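Local coordinates for Glyco_hydro_cc domain-containing protein (Blastomyces gilchristii, PDB 6UB0), which probably hydrolyses beta-1,3-glucan as a curdlan-specific exo-beta-1,3-glucanase of glycoside hydrolase family GH128, subgroup III, at residues E159-G164 with D198-V203; T175-Q180 with E192-L197. All coordinates share one frame; numbering follows the deposited sequence.

Interaction 1 of 2, residues E159-G164 with D198-V203; sequences EAIALG and DSNAGV
Ile161 and Asn200 are brought together by their first torsions. The ethyl branch of Ile161 has CG1 anti to the carbonyl carbon (chi1 -68°), and its end, CD1, touches Asn200. The amide of Asn200 has CG anti to the backbone N (chi1 179°), which sends it back toward the isoleucine. The contact lies on the outer layer of a TIM-barrel-type catalytic core. It joins helix 150-166 to the turn that leads from helix 183-199 into strand 203-208. Asn200 is the first residue to leave the helical conformation, and a type I beta turn runs from Asn200 to Val203. The turn is closed by the backbone bond from Val203 N to Asn200 O, 2.9 Å.

An Asx turn is laid over this beta turn. Gly202 N donates to Asn200 OD1 at 2.7 Å, with the donor nitrogen 22° out of the plane of the Asn200 amide carbonyl. This bond fixes the rotation of the amide and holds it beside the isoleucine methyl. No hydrogen bond crosses between the two segments; the contact is van der Waals. Gly202 has no side chain, and the end of Ile161 comes close to its backbone. Ile161 CG1 is 3.7 Å from Gly202 O, and that oxygen accepts a hydrogen bond from Thr171 OG1. Leu163, on another side of the same helix, packs on helix 119-130. The methyl CD1 of Ile161 is the meeting point. It lies 3.6 Å from Asn200 ND2, 3.7 Å from Gly202 CA and 4.2 Å from Val203 CG2.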
ATOM      1  N   GLU A 159      11.367   9.224   5.778  1.00 44.67           N
ATOM      2  CA  GLU A 159      12.525   8.819   4.939  1.00 46.78           C
ATOM      3  C   GLU A 159      12.005   8.365   3.570  1.00 44.29           C
ATOM      4  O   GLU A 159      12.658   8.698   2.546  1.00 45.33           O
ATOM      5  CB  GLU A 159      13.327   7.736   5.655  1.00 50.51           C
ATOM      6  CG  GLU A 159      14.778   7.650   5.210  1.00 55.76           C
ATOM      7  CD  GLU A 159      15.701   7.143   6.304  1.00 60.44           C
ATOM      8  OE1 GLU A 159      15.255   6.266   7.089  1.00 60.43           O
ATOM      9  OE2 GLU A 159      16.865   7.649   6.401  1.00 68.97           O
ATOM     10  N   ALA A 160      10.860   7.667   3.539  1.00 38.51           N
ATOM     11  CA  ALA A 160      10.233   7.216   2.273  1.00 36.50           C
ATOM     12  C   ALA A 160       9.818   8.457   1.487  1.00 35.85           C
ATOM     13  O   ALA A 160      10.074   8.517   0.277  1.00 36.20           O
ATOM     14  CB  ALA A 160       9.073   6.302   2.551  1.00 34.06           C
ATOM     15  N   ILE A 161       9.210   9.428   2.164  1.00 36.15           N
ATOM     16  CA  ILE A 161       8.737  10.699   1.543  1.00 37.44           C
ATOM     17  C   ILE A 161       9.938  11.476   0.968  1.00 39.45           C
ATOM     18  O   ILE A 161       9.851  11.956  -0.163  1.00 38.24           O
ATOM     19  CB  ILE A 161       7.961  11.550   2.566  1.00 38.47           C
ATOM     20  CG1 ILE A 161       6.629  10.891   2.940  1.00 37.90           C
ATOM     21  CG2 ILE A 161       7.774  12.938   2.004  1.00 39.97           C
ATOM     22  CD1 ILE A 161       5.991  11.367   4.230  1.00 37.84           C
ATOM     23  N   ALA A 162      10.993  11.625   1.776  1.00 41.29           N
ATOM     24  CA  ALA A 162      12.225  12.334   1.405  1.00 42.80           C
ATOM     25  C   ALA A 162      12.785  11.590   0.195  1.00 42.40           C
ATOM     26  O   ALA A 162      13.056  12.242  -0.847  1.00 44.30           O
ATOM     27  CB  ALA A 162      13.175  12.358   2.586  1.00 44.58           C
ATOM     28  N   LEU A 163      12.858  10.265   0.278  1.00 40.99           N
ATOM     29  CA  LEU A 163      13.436   9.467  -0.834  1.00 41.51           C
ATOM     30  C   LEU A 163      12.648   9.742  -2.126  1.00 42.47           C
ATOM     31  O   LEU A 163      13.292  10.068  -3.155  1.00 42.59           O
ATOM     32  CB  LEU A 163      13.470   7.978  -0.503  1.00 40.27           C
ATOM     33  CG  LEU A 163      14.066   7.139  -1.630  1.00 41.07           C
ATOM     34  CD1 LEU A 163      15.495   7.599  -1.950  1.00 43.39           C
ATOM     35  CD2 LEU A 163      14.029   5.651  -1.304  1.00 40.06           C
ATOM     36  N   GLY A 164      11.311   9.666  -2.075  1.00 41.77           N
ATOM     37  CA  GLY A 164      10.423   9.890  -3.245  1.00 41.71           C
ATOM     38  C   GLY A 164      10.606  11.273  -3.869  1.00 45.16           C
ATOM     39  O   GLY A 164      10.727  11.378  -5.133  1.00 45.10           O
ATOM     40  N   ASP A 198      -2.930  11.243   8.843  1.00 36.27           N
ATOM     41  CA  ASP A 198      -4.057  12.009   8.227  1.00 37.70           C
ATOM     42  C   ASP A 198      -3.629  13.469   7.897  1.00 41.96           C
ATOM     43  O   ASP A 198      -4.089  14.037   6.872  1.00 41.89           O
ATOM     44  CB  ASP A 198      -5.266  11.950   9.161  1.00 38.16           C
ATOM     45  CG  ASP A 198      -6.045  10.664   8.968  1.00 38.74           C
ATOM     46  OD1 ASP A 198      -5.854  10.026   7.882  1.00 35.84           O
ATOM     47  OD2 ASP A 198      -6.802  10.290   9.886  1.00 37.91           O
ATOM     48  N   SER A 199      -2.748  14.065   8.688  1.00 43.52           N
ATOM     49  CA  SER A 199      -2.298  15.470   8.474  1.00 47.67           C
ATOM     50  C   SER A 199      -0.957  15.506   7.730  1.00 48.34           C
ATOM     51  O   SER A 199      -0.655  16.578   7.136  1.00 52.57           O
ATOM     52  CB  SER A 199      -2.245  16.200   9.773  1.00 50.62           C
ATOM     53  OG  SER A 199      -1.609  15.373  10.726  1.00 54.08           O
ATOM     54  N   ASN A 200      -0.205  14.390   7.709  1.00 44.72           N
ATOM     55  CA  ASN A 200       1.098  14.329   6.995  1.00 44.37           C
ATOM     56  C   ASN A 200       0.770  14.306   5.498  1.00 42.61           C
ATOM     57  O   ASN A 200       0.373  13.265   4.980  1.00 43.51           O
ATOM     58  CB  ASN A 200       2.013  13.208   7.505  1.00 43.22           C
ATOM     59  CG  ASN A 200       3.320  13.158   6.741  1.00 43.06           C
ATOM     60  OD1 ASN A 200       3.422  13.761   5.677  1.00 42.40           O
ATOM     61  ND2 ASN A 200       4.322  12.450   7.247  1.00 44.08           N
ATOM     62  N   ALA A 201       0.868  15.467   4.857  1.00 43.64           N
ATOM     63  CA  ALA A 201       0.641  15.704   3.412  1.00 42.62           C
ATOM     64  C   ALA A 201       1.629  14.919   2.531  1.00 41.38           C
ATOM     65  O   ALA A 201       1.435  14.893   1.300  1.00 39.81           O
ATOM     66  CB  ALA A 201       0.771  17.177   3.159  1.00 46.83           C
ATOM     67  N   GLY A 202       2.676  14.324   3.106  1.00 39.44           N
ATOM     68  CA  GLY A 202       3.567  13.396   2.373  1.00 38.31           C
ATOM     69  C   GLY A 202       2.886  12.049   2.151  1.00 36.46           C
ATOM     70  O   GLY A 202       3.382  11.269   1.278  1.00 34.83           O
ATOM     71  N   VAL A 203       1.820  11.776   2.918  1.00 34.87           N
ATOM     72  CA  VAL A 203       1.048  10.482   2.871  1.00 34.73           C
ATOM     73  C   VAL A 203      -0.320  10.711   2.221  1.00 34.45           C
ATOM     74  O   VAL A 203      -1.213  11.250   2.916  1.00 34.72           O
ATOM     75  CB  VAL A 203       0.900   9.872   4.273  1.00 34.97           C
ATOM     76  CG1 VAL A 203       0.000   8.645   4.261  1.00 35.31           C
ATOM     77  CG2 VAL A 203       2.259   9.542   4.856  1.00 36.70           C
TER

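Interaction 2 of 2, residues T175-Q180 with E192-L197; sequences TEFEGQ and EVLPWL. With GLC (alpha-D-glucopyranose), chain B.
Strand 175-180 and helix 192-197 run nearly antiparallel, at 152° with axes 11.4 Å apart, and Phe177 spans the gap between them. Its side chain meets three aliphatic residues of the helix. CG of Phe177 sits between the backbone N and the carbonyl carbon (chi1 64°), and the ring reaches out to the helix. Leu197 comes from the opposite direction and places CD1 over one ring face. This is a CH-pi contact, with CD1 4.2 Å from the ring centroid of Phe177 and offset toward the rim near CZ and CE2. Leu194 crosses the phenylalanine at about a right angle. Its CD2 lies at the ring edge, 4.1 Å from Phe177 CZ. Val193 slides past the ring and sets CG2 obliquely against it, 4.0 Å from Phe177 CE1. All four residues are buried. Phe153 of helix 150-166 extends the apolar layer by touching Val193 and Leu197.

The neighbouring Glu176 meets the glycan. Its chain is extended beyond CG, and each carboxylate oxygen faces one sugar hydroxyl. GLC O2 donates to Glu176 OE2 at 2.7 Å. GLC O1 lies 2.4 Å from Glu176 OE1, too short for an ordinary hydrogen bond, so the detail there is doubtful. His144 bonds to Glu176 OE1 through NE2 and to Glu178 OE1 through ND1, while Trp29 NE1 bonds to Glu176 OE2. The same sugar is hydrogen-bonded to Asn74 ND2. Strand 172-180, helix 183-199 and strand 203-208 form a beta-alpha-beta crossover. Repeats of such units build a TIM barrel, the fold of many glycoside hydrolases and of the clan this catalytic core belongs to, here with a glycan-binding glutamate on the strand.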
ATOM      1  N   THR A 175       0.948   1.348   2.337  1.00 19.16           N
ATOM      2  CA  THR A 175      -0.083   0.339   1.948  1.00 18.15           C
ATOM      3  C   THR A 175      -0.160  -0.774   2.991  1.00 18.35           C
ATOM      4  O   THR A 175      -1.064  -1.572   2.901  1.00 18.01           O
ATOM      5  CB  THR A 175       0.114  -0.174   0.519  1.00 18.41           C
ATOM      6  OG1 THR A 175       1.438  -0.636   0.320  1.00 18.44           O
ATOM      7  CG2 THR A 175      -0.072   0.900  -0.542  1.00 18.35           C
ATOM      8  N   GLU A 176       0.820  -0.851   3.907  1.00 19.39           N
ATOM      9  CA  GLU A 176       0.766  -1.758   5.070  1.00 21.29           C
ATOM     10  C   GLU A 176       1.421  -1.044   6.252  1.00 22.81           C
ATOM     11  O   GLU A 176       2.576  -0.676   6.137  1.00 21.89           O
ATOM     12  CB  GLU A 176       1.555  -3.045   4.900  1.00 21.58           C
ATOM     13  CG  GLU A 176       1.010  -4.049   3.912  1.00 20.98           C
ATOM     14  CD  GLU A 176       1.805  -5.326   3.762  1.00 21.24           C
ATOM     15  OE1 GLU A 176       2.728  -5.552   4.570  1.00 23.14           O
ATOM     16  OE2 GLU A 176       1.559  -6.061   2.797  1.00 20.83           O
ATOM     17  N   PHE A 177       0.732  -0.956   7.385  1.00 23.59           N
ATOM     18  CA  PHE A 177       1.449  -0.767   8.674  1.00 26.54           C
ATOM     19  C   PHE A 177       0.771  -1.569   9.777  1.00 27.48           C
ATOM     20  O   PHE A 177      -0.449  -1.707   9.769  1.00 27.84           O
ATOM     21  CB  PHE A 177       1.551   0.724   8.941  1.00 27.60           C
ATOM     22  CG  PHE A 177       0.219   1.386   9.141  1.00 27.65           C
ATOM     23  CD1 PHE A 177      -0.350   1.453  10.406  1.00 28.94           C
ATOM     24  CD2 PHE A 177      -0.468   1.937   8.075  1.00 28.04           C
ATOM     25  CE1 PHE A 177      -1.597   2.038  10.581  1.00 30.17           C
ATOM     26  CE2 PHE A 177      -1.679   2.559   8.273  1.00 28.17           C
ATOM     27  CZ  PHE A 177      -2.223   2.638   9.538  1.00 28.03           C
ATOM     28  N   GLU A 178       1.575  -2.088  10.720  1.00 30.12           N
ATOM     29  CA  GLU A 178       1.063  -2.979  11.780  1.00 32.87           C
ATOM     30  C   GLU A 178       1.881  -2.729  13.043  1.00 34.09           C
ATOM     31  O   GLU A 178       3.081  -3.009  12.994  1.00 32.56           O
ATOM     32  CB  GLU A 178       1.147  -4.425  11.290  1.00 33.48           C
ATOM     33  CG  GLU A 178       0.829  -5.422  12.358  1.00 36.52           C
ATOM     34  CD  GLU A 178       0.979  -6.878  11.981  1.00 38.05           C
ATOM     35  OE1 GLU A 178       1.933  -7.224  11.209  1.00 34.69           O
ATOM     36  OE2 GLU A 178       0.132  -7.664  12.488  1.00 38.50           O
ATOM     37  N   GLY A 179       1.256  -2.165  14.085  1.00 36.07           N
ATOM     38  CA  GLY A 179       1.822  -2.060  15.450  1.00 36.78           C
ATOM     39  C   GLY A 179       1.452  -3.266  16.304  1.00 38.57           C
ATOM     40  O   GLY A 179       0.259  -3.335  16.742  1.00 41.04           O
ATOM     41  N   GLN A 180       2.403  -4.176  16.539  1.00 38.57           N
ATOM     42  CA  GLN A 180       2.131  -5.573  16.986  1.00 42.13           C
ATOM     43  C   GLN A 180       2.014  -5.629  18.505  1.00 44.90           C
ATOM     44  O   GLN A 180       2.451  -4.655  19.156  1.00 46.25           O
ATOM     45  CB  GLN A 180       3.219  -6.542  16.552  1.00 43.54           C
ATOM     46  CG  GLN A 180       3.038  -7.040  15.131  1.00 42.93           C
ATOM     47  CD  GLN A 180       4.370  -7.269  14.472  1.00 43.83           C
ATOM     48  OE1 GLN A 180       5.423  -7.030  15.075  1.00 45.42           O
ATOM     49  NE2 GLN A 180       4.326  -7.745  13.237  1.00 40.92           N
ATOM     50  N   GLU A 192      -1.926   7.158  17.961  1.00 45.04           N
ATOM     51  CA  GLU A 192      -0.759   8.039  17.697  1.00 49.02           C
ATOM     52  C   GLU A 192      -0.594   8.255  16.178  1.00 47.60           C
ATOM     53  O   GLU A 192      -0.504   9.432  15.729  1.00 47.94           O
ATOM     54  CB  GLU A 192       0.474   7.397  18.358  1.00 52.96           C
ATOM     55  CG  GLU A 192       1.810   8.081  18.092  1.00 55.93           C
ATOM     56  CD  GLU A 192       2.018   9.466  18.669  1.00 59.23           C
ATOM     57  OE1 GLU A 192       1.480   9.742  19.760  1.00 65.79           O
ATOM     58  OE2 GLU A 192       2.740  10.257  18.032  1.00 61.23           O
ATOM     59  N   VAL A 193      -0.610   7.180  15.387  1.00 44.48           N
ATOM     60  CA  VAL A 193      -0.214   7.252  13.943  1.00 42.49           C
ATOM     61  C   VAL A 193      -1.391   7.734  13.063  1.00 39.84           C
ATOM     62  O   VAL A 193      -1.149   8.484  12.085  1.00 38.18           O
ATOM     63  CB  VAL A 193       0.391   5.904  13.506  1.00 41.82           C
ATOM     64  CG1 VAL A 193       1.431   5.442  14.523  1.00 41.75           C
ATOM     65  CG2 VAL A 193      -0.648   4.806  13.289  1.00 41.41           C
ATOM     66  N   LEU A 194      -2.647   7.392  13.372  1.00 36.83           N
ATOM     67  CA  LEU A 194      -3.745   7.750  12.419  1.00 36.93           C
ATOM     68  C   LEU A 194      -3.869   9.271  12.230  1.00 37.61           C
ATOM     69  O   LEU A 194      -3.943   9.772  11.100  1.00 36.87           O
ATOM     70  CB  LEU A 194      -5.068   7.109  12.853  1.00 34.44           C
ATOM     71  CG  LEU A 194      -5.210   5.612  12.569  1.00 33.29           C
ATOM     72  CD1 LEU A 194      -6.593   5.073  12.898  1.00 32.63           C
ATOM     73  CD2 LEU A 194      -4.863   5.295  11.111  1.00 31.15           C
ATOM     74  N   PRO A 195      -3.880  10.081  13.306  1.00 40.16           N
ATOM     75  CA  PRO A 195      -3.910  11.535  13.137  1.00 40.52           C
ATOM     76  C   PRO A 195      -2.673  12.040  12.361  1.00 39.45           C
ATOM     77  O   PRO A 195      -2.815  12.838  11.448  1.00 41.10           O
ATOM     78  CB  PRO A 195      -3.942  12.078  14.573  1.00 41.82           C
ATOM     79  CG  PRO A 195      -4.292  10.898  15.466  1.00 42.15           C
ATOM     80  CD  PRO A 195      -3.833   9.662  14.714  1.00 40.46           C
ATOM     81  N   TRP A 196      -1.501  11.511  12.689  1.00 39.31           N
ATOM     82  CA  TRP A 196      -0.193  11.903  12.099  1.00 39.57           C
ATOM     83  C   TRP A 196      -0.204  11.619  10.588  1.00 38.98           C
ATOM     84  O   TRP A 196       0.162  12.520   9.744  1.00 39.48           O
ATOM     85  CB  TRP A 196       0.925  11.136  12.827  1.00 40.84           C
ATOM     86  CG  TRP A 196       2.290  11.568  12.406  1.00 42.20           C
ATOM     87  CD1 TRP A 196       2.952  12.667  12.856  1.00 44.64           C
ATOM     88  CD2 TRP A 196       3.131  10.962  11.408  1.00 41.68           C
ATOM     89  NE1 TRP A 196       4.149  12.794  12.202  1.00 45.69           N
ATOM     90  CE2 TRP A 196       4.294  11.755  11.323  1.00 42.83           C
ATOM     91  CE3 TRP A 196       3.024   9.831  10.590  1.00 38.33           C
ATOM     92  CZ2 TRP A 196       5.338  11.453  10.456  1.00 42.71           C
ATOM     93  CZ3 TRP A 196       4.047   9.547   9.722  1.00 38.58           C
ATOM     94  CH2 TRP A 196       5.195  10.344   9.665  1.00 40.49           C
ATOM     95  N   LEU A 197      -0.664  10.415  10.242  1.00 35.85           N
ATOM     96  CA  LEU A 197      -0.803  10.009   8.815  1.00 35.03           C
ATOM     97  C   LEU A 197      -1.818  10.948   8.166  1.00 35.39           C
ATOM     98  O   LEU A 197      -1.567  11.396   7.034  1.00 35.51           O
ATOM     99  CB  LEU A 197      -1.188   8.521   8.730  1.00 32.65           C
ATOM    100  CG  LEU A 197      -0.097   7.554   9.193  1.00 33.28           C
ATOM    101  CD1 LEU A 197      -0.651   6.183   9.553  1.00 33.18           C
ATOM    102  CD2 LEU A 197       0.977   7.420   8.117  1.00 32.00           C
TER
HETATM  103  C1  GLC B   1       4.138  -8.403   4.556  1.00 34.76           C
HETATM  104  C2  GLC B   1       3.672  -9.073   3.255  1.00 33.11           C
HETATM  105  C3  GLC B   1       2.685 -10.206   3.542  1.00 34.24           C
HETATM  106  C4  GLC B   1       3.289 -11.155   4.612  1.00 35.59           C
HETATM  107  C5  GLC B   1       3.806 -10.403   5.809  1.00 36.51           C
HETATM  108  C6  GLC B   1       4.441 -11.265   6.919  1.00 37.79           C
HETATM  109  O1  GLC B   1       3.065  -7.853   5.336  1.00 36.12           O
HETATM  110  O2  GLC B   1       3.037  -8.214   2.278  1.00 29.84           O
HETATM  111  O3  GLC B   1       2.381 -10.877   2.319  1.00 32.54           O
HETATM  112  O4  GLC B   1       2.274 -11.967   5.100  1.00 40.04           O
HETATM  113  O5  GLC B   1       4.763  -9.455   5.337  1.00 37.03           O
HETATM  114  O6  GLC B   1       5.045 -12.338   6.257  1.00 39.32           O

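Overall arrangement
Interaction 1 and interaction 2 have centres 13 Å apart and share helix 183-199. Residues 192-197 of interaction 2 run directly into residues 198-203 of interaction 1, and the two contacts touch where Val203 CB packs on Leu197 O. Along the chain the order is 159-164, 175-180, 192-197, 198-203, with both segments of interaction 2 coming between those of interaction 1. Helix 150-166 leads into strand 172-180, helix 183-199 follows, and strand 203-208 comes next to strand 172-180 in the parallel sheet. Interaction 2 packs the helix on the glycan-binding strand. Interaction 1 joins the turn after that helix to the preceding helix. Together they connect successive beta-alpha units of the catalytic core.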